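Local coordinates for putative TRAP PERIPLASMIC SOLUTE BINDING PROTEIN (Haemophilus influenzae, PDB 4PBQ), which binds L-gulonate and probably delivers this sugar acid in the periplasm to the membrane subunits of a TRAP transporter, at residues 43-48 / 60-64; 54-59 / 250-256; 96-100 / 130-134; 104-108 / 305-309. All blocks are in the same frame, centred on the assembly; numbering follows the deposited sequence.

Overall arrangement
Interaction 1 comes first along the chain: within the beta-alpha-beta unit at the N terminus it closes the short loop from helix 38-54 through the 54-59 turn to strand 59-64. Interaction 2 crosses it, because that turn sits between those two segments and reaches some 190 residues ahead to helix 248-281; the two contacts touch through Phe47, Ile61 and Phe254. Interaction 3 closes a short loop of its own, 96-100 back to 130-134, lying wholly within the long span that interaction 2 bridges. Interaction 4 starts inside that loop, at residues 104-108, whose Glu104 lines the L-gulonate pocket, and runs out to helix 292-312, so it crosses both interaction 3 and interaction 2.

Interaction 1. Residues 43-48 / 60-64; sequences LQEYFK and EIRLY
Leu63 and Ile61 point from strand 60-64 at helix 43-48, and the contact is most enclosed where Leu43, Phe47 and Ile61 are buried. Leu63 reaches the helix with one methyl, CD1, which lies 3.6 Å from Gln44 CG and 4.0 Å from Leu43 CB. Deeper in, Ile61 turns its CG2 branch to the Phe47 ring, 4.2 Å from CD2, and the two side chains cross at about a right angle. On the solvent side lie Lys48 and its water. With CG anti to the backbone N (chi1 176°) the lysine chain runs out straight over the Ile61 carbonyl and bends only at the last torsion, which brings NZ to within 2.9 Å of Ile61 O. The ammonium sits above the carbonyl plane, 43° out of it. A water takes a hydrogen bond from Leu63 N and a weak one from Lys48 NZ, while Glu52 gives the same ammonium a salt bridge and also accepts from Ile61 N. Helix and strand run nearly antiparallel, at 154°, as expected of successive elements in a beta-alpha-beta crossover. Strand 25-30 pairs in parallel with 59-64 and supplies Leu29, which touches Leu43 and Ile61, and helix 248-281 packs Tyr261 and Ala257 on Leu43 and Phe47.

Interaction 2. Residues 54-59 / 250-256; sequences ETNHKY and DQIIFEK
Asp250 OD2 takes two hydrogen bonds from the 54-59 turn. Tyr59 OH donates at 2.7 Å, meeting the oxygen on its anti side, and the ring stands almost perpendicular to the carboxylate, at 85°. Lys58 NZ approaches nearly along the C-O axis at 3.1 Å, its fully extended chain crossing the aspartate at about a right angle, and a water accepts from Lys58 NZ and donates weakly to Asp250 OD2. A second salt bridge lies at the exposed end: Lys256 NZ reaches Glu54 OE1 on the syn side, 3.0 Å away. Between these polar ends the packing is apolar. The Ile253 CG2 methyl lies 3.9 Å from Thr55 CG2 and close to Glu54 CB. Phe254 presents its edge to the face of Tyr59 in a T-shaped pair, planes at 90° and CZ 3.8 Å from Tyr59 CG. The type I' turn from Thr55 to Lys58 overlaps the Schellman motif that closes helix 38-54, with Asn56 as its C-prime residue. Thr55 OG1 bonds back to Ile51 O. Phe254 against one face and Asp250 at the hydroxyl hold the Tyr59 ring from two directions, and the lysine and tyrosine donors together would probably favour a charged Asp250 carboxylate.

Interaction 3. Residues 96-100 / 130-134; sequences VDPIF and KMEKY
Asp97 and Tyr134 meet through their first torsions: chi1 of -174° swings the Asp97 carboxylate away from its own backbone N and across to the other segment, while chi1 of -55° at Tyr134 carries the ring back toward residues 96-100. Tyr134 OH then donates to Asp97 OD2 at 2.9 Å, on the anti side of the oxygen, with ring and carboxylate planes nearly perpendicular. The other oxygen serves its own segment. Ile99 N donates to Asp97 OD1 at 3.2 Å, almost straight, from above the carboxylate plane. This is an Asx turn, and it leads into the short 3-10 turn 98-100, so one carboxylate both shapes its loop and holds the neighbouring one. That neighbour, 130-134, also has a 3-10 turn, and it links helix 122-129 to strand 136-151. Phe100 fills the space between the two. Its edge meets the Lys130 carbonyl, with CZ 3.6 Å from Lys130 O, and its CE2 comes equally near Tyr134 CE2, the ring planes at 89° but in an oblique relation. Met131, a selenomethionine, lays CG against Phe100 CE1 at 3.3 Å, and its selenium stands obliquely off the ring, 5.2 Å from the centroid, in a Met-aromatic contact. At the outer end Val96 CG1 touches Tyr134 CE1 at 3.6 Å, the two side chains sliding past each other in opposite directions. A water bonded to Val96 O also reaches Tyr134 OH weakly. Leu93 packs on both Phe100 and Met131, Ile127 lies against Phe100, and Arg80 holds the Tyr134 carbonyl.

Interaction 4. Residues 104-108 / 305-309; sequences EWPYL and LYDSF. With 2UF (L-gulonate), chain D.
An aromatic cluster of Trp105, Tyr306 and Phe309 anchors the loop that carries Glu104 into the L-gulonate pocket. Phe309 stacks on one face of the indole, its ring centroid 3.7 Å from that of the six-membered ring and the planes 15° apart. Its other face covers the carbonyl oxygen of Leu305, so the phenyl is sandwiched between indole and helix backbone. Trp105 also turns an edge toward the face of Tyr306 in an offset T-shaped pair, with CE3 3.8 Å from Tyr306 CE2. The tyrosine hydroxyl goes on to donate to Pro106 O at 2.7 Å, from above the carbonyl plane, and so grips the type II turn 105-108. Beside it Leu305 CD1 packs on Pro106 CG at 3.6 Å. One residue before the tryptophan, the extended Glu104 side chain heads the other way. Its OE1 accepts from O1 of L-gulonate at 2.7 Å and OE2 from O2 of L-gulonate at 2.6 Å, and Ser232 also bonds OE2. Helix 292-312 thus backs the pocket loop from behind, while helix 172-180 brings Leu173 against Trp105 and Phe309, and helix 316-326 adds Ala316 and Val320 on the indole and Ile323 on Leu108.

Interaction 1. Residues 43-48 / 60-64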
# COMPACT_ATOMS: atom_id res chain seq x y z
N LEU A 43 -13.87 -6.42 -1.70
CA LEU A 43 -14.25 -6.13 -3.08
C LEU A 43 -15.36 -7.07 -3.52
O LEU A 43 -16.35 -6.65 -4.13
CB LEU A 43 -13.07 -6.30 -4.02
CG LEU A 43 -12.08 -5.15 -4.15
CD1 LEU A 43 -10.98 -5.58 -5.09
CD2 LEU A 43 -12.73 -3.86 -4.64
N GLN A 44 -15.20 -8.36 -3.22
CA GLN A 44 -16.21 -9.36 -3.60
C GLN A 44 -17.56 -9.13 -2.95
O GLN A 44 -18.60 -9.21 -3.61
CB GLN A 44 -15.75 -10.77 -3.23
CG GLN A 44 -14.57 -11.34 -3.95
CD GLN A 44 -14.20 -12.74 -3.41
OE1 GLN A 44 -13.90 -12.92 -2.21
NE2 GLN A 44 -14.21 -13.72 -4.30
N GLU A 45 -17.55 -8.89 -1.65
CA GLU A 45 -18.79 -8.91 -0.88
C GLU A 45 -19.51 -7.57 -0.88
O GLU A 45 -20.74 -7.53 -0.76
CB GLU A 45 -18.50 -9.34 0.55
CG GLU A 45 -18.11 -10.78 0.68
CD GLU A 45 -19.08 -11.70 -0.05
OE1 GLU A 45 -20.32 -11.53 0.13
OE2 GLU A 45 -18.58 -12.56 -0.83
N TYR A 46 -18.75 -6.48 -0.99
CA TYR A 46 -19.30 -5.14 -0.77
C TYR A 46 -19.24 -4.25 -2.01
O TYR A 46 -20.22 -3.61 -2.35
CB TYR A 46 -18.61 -4.45 0.43
CG TYR A 46 -18.68 -5.31 1.66
CD1 TYR A 46 -19.90 -5.61 2.24
CD2 TYR A 46 -17.54 -5.86 2.21
CE1 TYR A 46 -19.98 -6.44 3.34
CE2 TYR A 46 -17.61 -6.69 3.31
CZ TYR A 46 -18.82 -6.97 3.87
OH TYR A 46 -18.89 -7.79 4.96
N PHE A 47 -18.11 -4.23 -2.71
CA PHE A 47 -17.99 -3.35 -3.86
C PHE A 47 -18.71 -3.97 -5.06
O PHE A 47 -19.65 -3.38 -5.60
CB PHE A 47 -16.52 -3.08 -4.20
CG PHE A 47 -16.33 -2.00 -5.21
CD1 PHE A 47 -16.69 -0.67 -4.90
CD2 PHE A 47 -15.79 -2.26 -6.46
CE1 PHE A 47 -16.56 0.35 -5.84
CE2 PHE A 47 -15.62 -1.24 -7.39
CZ PHE A 47 -16.00 0.07 -7.08
N LYS A 48 -18.29 -5.17 -5.44
CA LYS A 48 -18.84 -5.87 -6.60
C LYS A 48 -20.32 -6.14 -6.41
O LYS A 48 -21.14 -5.79 -7.26
CB LYS A 48 -18.10 -7.19 -6.79
CG LYS A 48 -18.64 -8.07 -7.89
CD LYS A 48 -17.78 -9.33 -8.01
CE LYS A 48 -18.39 -10.36 -8.95
NZ LYS A 48 -18.31 -9.94 -10.37
N GLU A 60 -20.66 -4.84 -14.58
CA GLU A 60 -20.07 -6.04 -14.00
C GLU A 60 -18.67 -5.69 -13.57
O GLU A 60 -17.93 -5.12 -14.37
CB GLU A 60 -20.01 -7.16 -15.04
CG GLU A 60 -19.30 -8.39 -14.54
CD GLU A 60 -19.43 -9.57 -15.48
OE1 GLU A 60 -18.52 -9.78 -16.31
OE2 GLU A 60 -20.44 -10.29 -15.38
N ILE A 61 -18.33 -5.97 -12.31
CA ILE A 61 -17.01 -5.66 -11.78
C ILE A 61 -16.23 -6.98 -11.71
O ILE A 61 -16.46 -7.79 -10.81
CB ILE A 61 -17.08 -5.04 -10.37
CG1 ILE A 61 -18.11 -3.89 -10.31
CG2 ILE A 61 -15.68 -4.60 -9.93
CD1 ILE A 61 -17.85 -2.70 -11.25
N ARG A 62 -15.38 -7.22 -12.71
CA ARG A 62 -14.65 -8.50 -12.81
C ARG A 62 -13.31 -8.36 -12.06
O ARG A 62 -12.50 -7.54 -12.41
CB ARG A 62 -14.40 -8.89 -14.27
CG ARG A 62 -15.68 -9.06 -15.08
CD ARG A 62 -15.41 -9.81 -16.37
NE ARG A 62 -15.19 -11.23 -16.13
CZ ARG A 62 -14.57 -12.05 -16.98
NH1 ARG A 62 -14.40 -13.33 -16.68
NH2 ARG A 62 -14.12 -11.58 -18.14
N LEU A 63 -13.10 -9.18 -11.04
CA LEU A 63 -11.92 -9.06 -10.18
C LEU A 63 -10.73 -9.88 -10.71
O LEU A 63 -10.88 -11.04 -11.16
CB LEU A 63 -12.24 -9.50 -8.75
CG LEU A 63 -13.44 -8.78 -8.13
CD1 LEU A 63 -13.62 -9.20 -6.69
CD2 LEU A 63 -13.29 -7.24 -8.20
N TYR A 64 -9.56 -9.28 -10.65
CA TYR A 64 -8.33 -9.90 -11.11
C TYR A 64 -7.23 -9.70 -10.06
O TYR A 64 -6.48 -8.73 -10.11
CB TYR A 64 -7.88 -9.29 -12.43
CG TYR A 64 -8.76 -9.66 -13.62
CD1 TYR A 64 -8.55 -10.82 -14.36
CD2 TYR A 64 -9.81 -8.82 -14.00
CE1 TYR A 64 -9.35 -11.13 -15.47
CE2 TYR A 64 -10.61 -9.12 -15.10
CZ TYR A 64 -10.37 -10.27 -15.82
OH TYR A 64 -11.18 -10.54 -16.91
O HOH W 1 -15.25 -11.09 -10.43

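Interaction 2. Residues 54-59 / 250-256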
# COMPACT_ATOMS: atom_id res chain seq x y z
N GLU A 54 -27.40 -3.29 -7.33
CA GLU A 54 -28.14 -2.04 -7.27
C GLU A 54 -28.16 -1.26 -8.59
O GLU A 54 -28.85 -0.24 -8.68
CB GLU A 54 -27.63 -1.22 -6.09
CG GLU A 54 -27.82 -1.98 -4.78
CD GLU A 54 -27.45 -1.22 -3.52
OE1 GLU A 54 -27.42 0.03 -3.55
OE2 GLU A 54 -27.19 -1.90 -2.48
N THR A 55 -27.45 -1.74 -9.61
CA THR A 55 -27.56 -1.15 -10.94
C THR A 55 -28.27 -2.09 -11.91
O THR A 55 -28.10 -1.99 -13.13
CB THR A 55 -26.19 -0.77 -11.54
OG1 THR A 55 -25.45 -1.96 -11.89
CG2 THR A 55 -25.40 0.10 -10.59
N ASN A 56 -29.06 -3.02 -11.39
CA ASN A 56 -29.80 -3.92 -12.27
C ASN A 56 -28.84 -4.63 -13.22
O ASN A 56 -29.15 -4.89 -14.38
CB ASN A 56 -30.83 -3.11 -13.08
CG ASN A 56 -31.75 -3.99 -13.93
OD1 ASN A 56 -31.99 -5.15 -13.62
ND2 ASN A 56 -32.24 -3.43 -15.04
N HIS A 57 -27.64 -4.90 -12.72
CA HIS A 57 -26.61 -5.63 -13.47
C HIS A 57 -26.13 -4.93 -14.76
O HIS A 57 -25.63 -5.58 -15.68
CB HIS A 57 -27.13 -7.03 -13.75
CG HIS A 57 -27.26 -7.86 -12.51
ND1 HIS A 57 -28.43 -7.95 -11.78
CD2 HIS A 57 -26.35 -8.61 -11.84
CE1 HIS A 57 -28.24 -8.73 -10.73
NE2 HIS A 57 -26.98 -9.14 -10.75
N LYS A 58 -26.21 -3.61 -14.77
CA LYS A 58 -25.76 -2.78 -15.90
C LYS A 58 -24.24 -2.70 -15.95
O LYS A 58 -23.64 -2.41 -17.00
CB LYS A 58 -26.31 -1.37 -15.72
CG LYS A 58 -25.87 -0.37 -16.76
CD LYS A 58 -26.58 0.97 -16.54
CE LYS A 58 -26.13 2.02 -17.55
NZ LYS A 58 -26.92 3.29 -17.37
N TYR A 59 -23.62 -2.91 -14.79
CA TYR A 59 -22.16 -2.96 -14.67
C TYR A 59 -21.77 -4.30 -14.09
O TYR A 59 -22.42 -4.81 -13.19
CB TYR A 59 -21.60 -1.84 -13.77
CG TYR A 59 -22.03 -0.49 -14.24
CD1 TYR A 59 -23.25 0.02 -13.85
CD2 TYR A 59 -21.25 0.24 -15.12
CE1 TYR A 59 -23.69 1.24 -14.31
CE2 TYR A 59 -21.69 1.48 -15.59
CZ TYR A 59 -22.92 1.97 -15.17
OH TYR A 59 -23.36 3.20 -15.63
N ASP A 250 -25.62 6.79 -11.48
CA ASP A 250 -24.94 5.51 -11.31
C ASP A 250 -23.65 5.68 -10.48
O ASP A 250 -23.28 4.80 -9.71
CB ASP A 250 -24.61 4.87 -12.66
CG ASP A 250 -25.82 4.32 -13.38
OD1 ASP A 250 -26.90 4.19 -12.76
OD2 ASP A 250 -25.68 3.99 -14.59
N GLN A 251 -22.97 6.83 -10.64
CA GLN A 251 -21.77 7.12 -9.87
C GLN A 251 -22.06 7.14 -8.38
O GLN A 251 -21.22 6.73 -7.58
CB GLN A 251 -21.17 8.46 -10.29
CG GLN A 251 -20.45 8.46 -11.63
CD GLN A 251 -19.81 9.79 -11.93
OE1 GLN A 251 -20.02 10.77 -11.20
NE2 GLN A 251 -19.05 9.86 -13.02
N ILE A 252 -23.24 7.63 -8.00
CA ILE A 252 -23.65 7.63 -6.59
C ILE A 252 -23.69 6.20 -6.04
O ILE A 252 -23.31 5.96 -4.88
CB ILE A 252 -25.02 8.31 -6.45
CG1 ILE A 252 -24.83 9.82 -6.58
CG2 ILE A 252 -25.71 7.96 -5.11
CD1 ILE A 252 -26.13 10.56 -6.92
N ILE A 253 -24.12 5.25 -6.87
CA ILE A 253 -24.13 3.85 -6.45
C ILE A 253 -22.70 3.30 -6.31
O ILE A 253 -22.41 2.59 -5.37
CB ILE A 253 -24.95 2.99 -7.42
CG1 ILE A 253 -26.42 3.46 -7.36
CG2 ILE A 253 -24.87 1.53 -7.03
CD1 ILE A 253 -27.32 2.80 -8.37
N PHE A 254 -21.81 3.65 -7.24
CA PHE A 254 -20.40 3.28 -7.13
C PHE A 254 -19.81 3.87 -5.86
O PHE A 254 -19.03 3.23 -5.19
CB PHE A 254 -19.57 3.78 -8.33
CG PHE A 254 -19.61 2.88 -9.53
CD1 PHE A 254 -20.78 2.70 -10.25
CD2 PHE A 254 -18.46 2.19 -9.92
CE1 PHE A 254 -20.82 1.85 -11.36
CE2 PHE A 254 -18.46 1.37 -11.02
CZ PHE A 254 -19.66 1.18 -11.75
N GLU A 255 -20.17 5.11 -5.55
CA GLU A 255 -19.64 5.77 -4.35
C GLU A 255 -20.16 5.12 -3.06
O GLU A 255 -19.41 4.98 -2.09
CB GLU A 255 -19.95 7.27 -4.38
CG GLU A 255 -19.15 7.99 -5.46
CD GLU A 255 -19.81 9.28 -5.98
OE1 GLU A 255 -20.94 9.62 -5.57
OE2 GLU A 255 -19.19 9.95 -6.82
N LYS A 256 -21.43 4.74 -3.05
CA LYS A 256 -22.01 3.98 -1.93
C LYS A 256 -21.24 2.68 -1.72
O LYS A 256 -20.89 2.30 -0.61
CB LYS A 256 -23.49 3.67 -2.22
CG LYS A 256 -24.19 2.80 -1.16
CD LYS A 256 -25.65 2.43 -1.57
CE LYS A 256 -26.35 1.56 -0.53
NZ LYS A 256 -27.79 1.34 -0.85
O HOH W 2 -28.41 4.44 -15.19

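Interaction 3. Residues 96-100 / 130-134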
# COMPACT_ATOMS: atom_id res chain seq x y z
N VAL A 96 5.09 10.11 -10.98
CA VAL A 96 4.59 11.13 -11.89
C VAL A 96 4.40 12.45 -11.14
O VAL A 96 4.72 13.51 -11.67
CB VAL A 96 3.26 10.69 -12.55
CG1 VAL A 96 2.64 11.84 -13.36
CG2 VAL A 96 3.51 9.48 -13.42
N ASP A 97 3.90 12.38 -9.92
CA ASP A 97 3.69 13.57 -9.10
C ASP A 97 3.89 13.14 -7.66
O ASP A 97 3.11 12.35 -7.12
CB ASP A 97 2.27 14.14 -9.31
CG ASP A 97 2.05 15.46 -8.58
OD1 ASP A 97 2.74 15.73 -7.58
OD2 ASP A 97 1.15 16.25 -9.00
N PRO A 98 4.91 13.69 -7.00
CA PRO A 98 5.30 13.14 -5.70
C PRO A 98 4.26 13.33 -4.60
O PRO A 98 4.36 12.65 -3.59
CB PRO A 98 6.57 13.93 -5.34
CG PRO A 98 7.01 14.59 -6.60
CD PRO A 98 5.81 14.77 -7.46
N ILE A 99 3.29 14.22 -4.78
CA ILE A 99 2.32 14.45 -3.72
C ILE A 99 1.57 13.16 -3.37
O ILE A 99 1.19 12.94 -2.21
CB ILE A 99 1.34 15.62 -4.05
CG1 ILE A 99 0.65 16.07 -2.76
CG2 ILE A 99 0.35 15.22 -5.13
CD1 ILE A 99 0.27 17.51 -2.73
N PHE A 100 1.37 12.31 -4.36
CA PHE A 100 0.60 11.07 -4.13
C PHE A 100 1.31 10.09 -3.21
O PHE A 100 0.68 9.17 -2.68
CB PHE A 100 0.26 10.39 -5.46
CG PHE A 100 -0.51 11.27 -6.39
CD1 PHE A 100 -1.69 11.89 -5.97
CD2 PHE A 100 -0.08 11.50 -7.68
CE1 PHE A 100 -2.41 12.73 -6.82
CE2 PHE A 100 -0.77 12.36 -8.53
CZ PHE A 100 -1.95 12.97 -8.09
N LYS A 130 -6.65 15.23 -6.98
CA LYS A 130 -5.60 15.60 -7.93
C LYS A 130 -5.21 14.46 -8.86
O LYS A 130 -4.55 14.70 -9.87
CB LYS A 130 -4.34 16.05 -7.20
CG LYS A 130 -4.48 17.36 -6.43
CD LYS A 130 -3.18 17.68 -5.67
CE LYS A 130 -3.09 19.17 -5.30
NZ LYS A 130 -4.39 19.71 -4.83
N MSE A 131 -5.59 13.23 -8.53
CA MSE A 131 -5.29 12.11 -9.42
C MSE A 131 -6.05 12.23 -10.73
O MSE A 131 -5.65 11.66 -11.74
CB MSE A 131 -5.60 10.78 -8.72
CG MSE A 131 -4.76 10.54 -7.50
SE MSE A 131 -5.16 8.78 -6.71
CE MSE A 131 -4.39 7.71 -7.99
N GLU A 132 -7.14 12.99 -10.74
CA GLU A 132 -7.92 13.17 -11.97
C GLU A 132 -7.13 13.84 -13.09
O GLU A 132 -7.36 13.58 -14.27
CB GLU A 132 -9.23 13.91 -11.67
CG GLU A 132 -10.11 13.05 -10.77
CD GLU A 132 -11.33 13.78 -10.23
OE1 GLU A 132 -11.95 14.54 -10.99
OE2 GLU A 132 -11.66 13.55 -9.04
N LYS A 133 -6.18 14.69 -12.72
CA LYS A 133 -5.28 15.32 -13.69
C LYS A 133 -4.47 14.29 -14.48
O LYS A 133 -4.00 14.57 -15.59
CB LYS A 133 -4.32 16.26 -12.94
CG LYS A 133 -3.26 16.89 -13.79
CD LYS A 133 -2.46 17.91 -12.96
CE LYS A 133 -1.35 18.60 -13.77
NZ LYS A 133 -0.66 19.64 -12.95
N TYR A 134 -4.30 13.11 -13.90
CA TYR A 134 -3.51 12.05 -14.52
C TYR A 134 -4.37 10.88 -14.97
O TYR A 134 -3.86 9.77 -15.23
CB TYR A 134 -2.43 11.58 -13.54
CG TYR A 134 -1.60 12.73 -13.07
CD1 TYR A 134 -0.61 13.27 -13.89
CD2 TYR A 134 -1.82 13.33 -11.84
CE1 TYR A 134 0.14 14.36 -13.48
CE2 TYR A 134 -1.08 14.41 -11.43
CZ TYR A 134 -0.09 14.92 -12.26
OH TYR A 134 0.67 16.01 -11.85
O HOH W 3 4.12 16.42 -11.99

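Interaction 4. Residues 104-108 / 305-309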
# COMPACT_ATOMS: atom_id res chain seq x y z
N GLU A 104 3.04 7.39 2.57
CA GLU A 104 4.09 6.44 2.89
C GLU A 104 5.37 7.09 3.45
O GLU A 104 6.37 6.42 3.65
CB GLU A 104 4.41 5.58 1.67
CG GLU A 104 3.36 4.47 1.43
CD GLU A 104 3.56 3.69 0.13
OE1 GLU A 104 4.16 4.27 -0.82
OE2 GLU A 104 3.18 2.49 0.08
N TRP A 105 5.34 8.39 3.74
CA TRP A 105 6.49 8.99 4.40
C TRP A 105 6.68 8.33 5.77
O TRP A 105 5.70 8.06 6.48
CB TRP A 105 6.34 10.50 4.49
CG TRP A 105 6.46 11.20 3.16
CD1 TRP A 105 6.61 10.62 1.93
CD2 TRP A 105 6.38 12.60 2.93
NE1 TRP A 105 6.66 11.59 0.95
CE2 TRP A 105 6.51 12.81 1.54
CE3 TRP A 105 6.22 13.72 3.76
CZ2 TRP A 105 6.50 14.08 0.97
CZ3 TRP A 105 6.21 14.97 3.19
CH2 TRP A 105 6.36 15.14 1.81
N PRO A 106 7.93 8.07 6.17
CA PRO A 106 8.16 7.25 7.38
C PRO A 106 7.64 7.88 8.67
O PRO A 106 7.77 9.09 8.88
CB PRO A 106 9.68 7.09 7.41
CG PRO A 106 10.06 7.16 5.98
CD PRO A 106 9.18 8.24 5.40
N TYR A 107 7.01 7.07 9.51
CA TYR A 107 6.55 7.51 10.83
C TYR A 107 5.50 8.65 10.80
O TYR A 107 5.34 9.42 11.75
CB TYR A 107 7.77 7.81 11.74
CG TYR A 107 8.73 6.64 11.76
CD1 TYR A 107 8.39 5.45 12.38
CD2 TYR A 107 9.96 6.70 11.10
CE1 TYR A 107 9.23 4.33 12.36
CE2 TYR A 107 10.80 5.60 11.06
CZ TYR A 107 10.46 4.42 11.71
OH TYR A 107 11.30 3.33 11.70
N LEU A 108 4.74 8.71 9.71
CA LEU A 108 3.68 9.70 9.57
C LEU A 108 2.50 9.38 10.49
O LEU A 108 1.88 10.30 11.04
CB LEU A 108 3.21 9.75 8.11
CG LEU A 108 2.35 10.93 7.68
CD1 LEU A 108 3.09 12.25 7.84
CD2 LEU A 108 1.91 10.71 6.24
N LEU A 305 15.13 12.23 5.35
CA LEU A 305 14.18 12.17 4.25
C LEU A 305 13.30 13.41 4.26
O LEU A 305 13.05 14.02 3.22
CB LEU A 305 13.32 10.92 4.31
CG LEU A 305 14.08 9.59 4.34
CD1 LEU A 305 13.12 8.47 4.67
CD2 LEU A 305 14.76 9.35 3.02
N TYR A 306 12.84 13.78 5.46
CA TYR A 306 11.98 14.94 5.64
C TYR A 306 12.73 16.22 5.38
O TYR A 306 12.19 17.15 4.78
CB TYR A 306 11.40 14.95 7.05
CG TYR A 306 10.26 13.98 7.23
CD1 TYR A 306 10.49 12.65 7.60
CD2 TYR A 306 8.95 14.39 7.05
CE1 TYR A 306 9.41 11.75 7.75
CE2 TYR A 306 7.90 13.53 7.18
CZ TYR A 306 8.13 12.21 7.54
OH TYR A 306 7.01 11.40 7.68
N ASP A 307 13.99 16.28 5.82
CA ASP A 307 14.79 17.46 5.52
C ASP A 307 14.77 17.73 4.03
O ASP A 307 14.64 18.88 3.57
CB ASP A 307 16.24 17.27 5.97
CG ASP A 307 16.37 17.15 7.48
OD1 ASP A 307 15.44 17.56 8.21
OD2 ASP A 307 17.41 16.63 7.92
N SER A 308 14.94 16.66 3.26
CA SER A 308 14.96 16.77 1.82
C SER A 308 13.56 17.15 1.29
O SER A 308 13.45 18.00 0.41
CB SER A 308 15.48 15.47 1.22
OG SER A 308 15.50 15.51 -0.19
N PHE A 309 12.49 16.56 1.82
CA PHE A 309 11.15 16.89 1.31
C PHE A 309 10.89 18.40 1.44
O PHE A 309 10.36 19.03 0.55
CB PHE A 309 10.01 16.18 2.10
CG PHE A 309 10.05 14.67 2.09
CD1 PHE A 309 10.46 13.97 0.98
CD2 PHE A 309 9.62 13.96 3.21
CE1 PHE A 309 10.47 12.57 1.00
CE2 PHE A 309 9.63 12.58 3.23
CZ PHE A 309 10.05 11.89 2.11
O6A 2UF D . 5.48 -4.11 -4.27
C6 2UF D . 5.38 -3.68 -3.12
O6B 2UF D . 6.16 -3.93 -2.18
C5 2UF D . 4.14 -2.82 -2.81
O5 2UF D . 3.82 -2.97 -1.44
C4 2UF D . 4.41 -1.33 -3.11
O4 2UF D . 4.62 -1.15 -4.52
C3 2UF D . 3.23 -0.47 -2.61
O3 2UF D . 1.93 -0.97 -3.08
C2 2UF D . 3.38 1.00 -3.06
O2 2UF D . 2.45 1.71 -2.27
C1 2UF D . 4.80 1.56 -2.75
O1 2UF D . 4.78 2.97 -3.05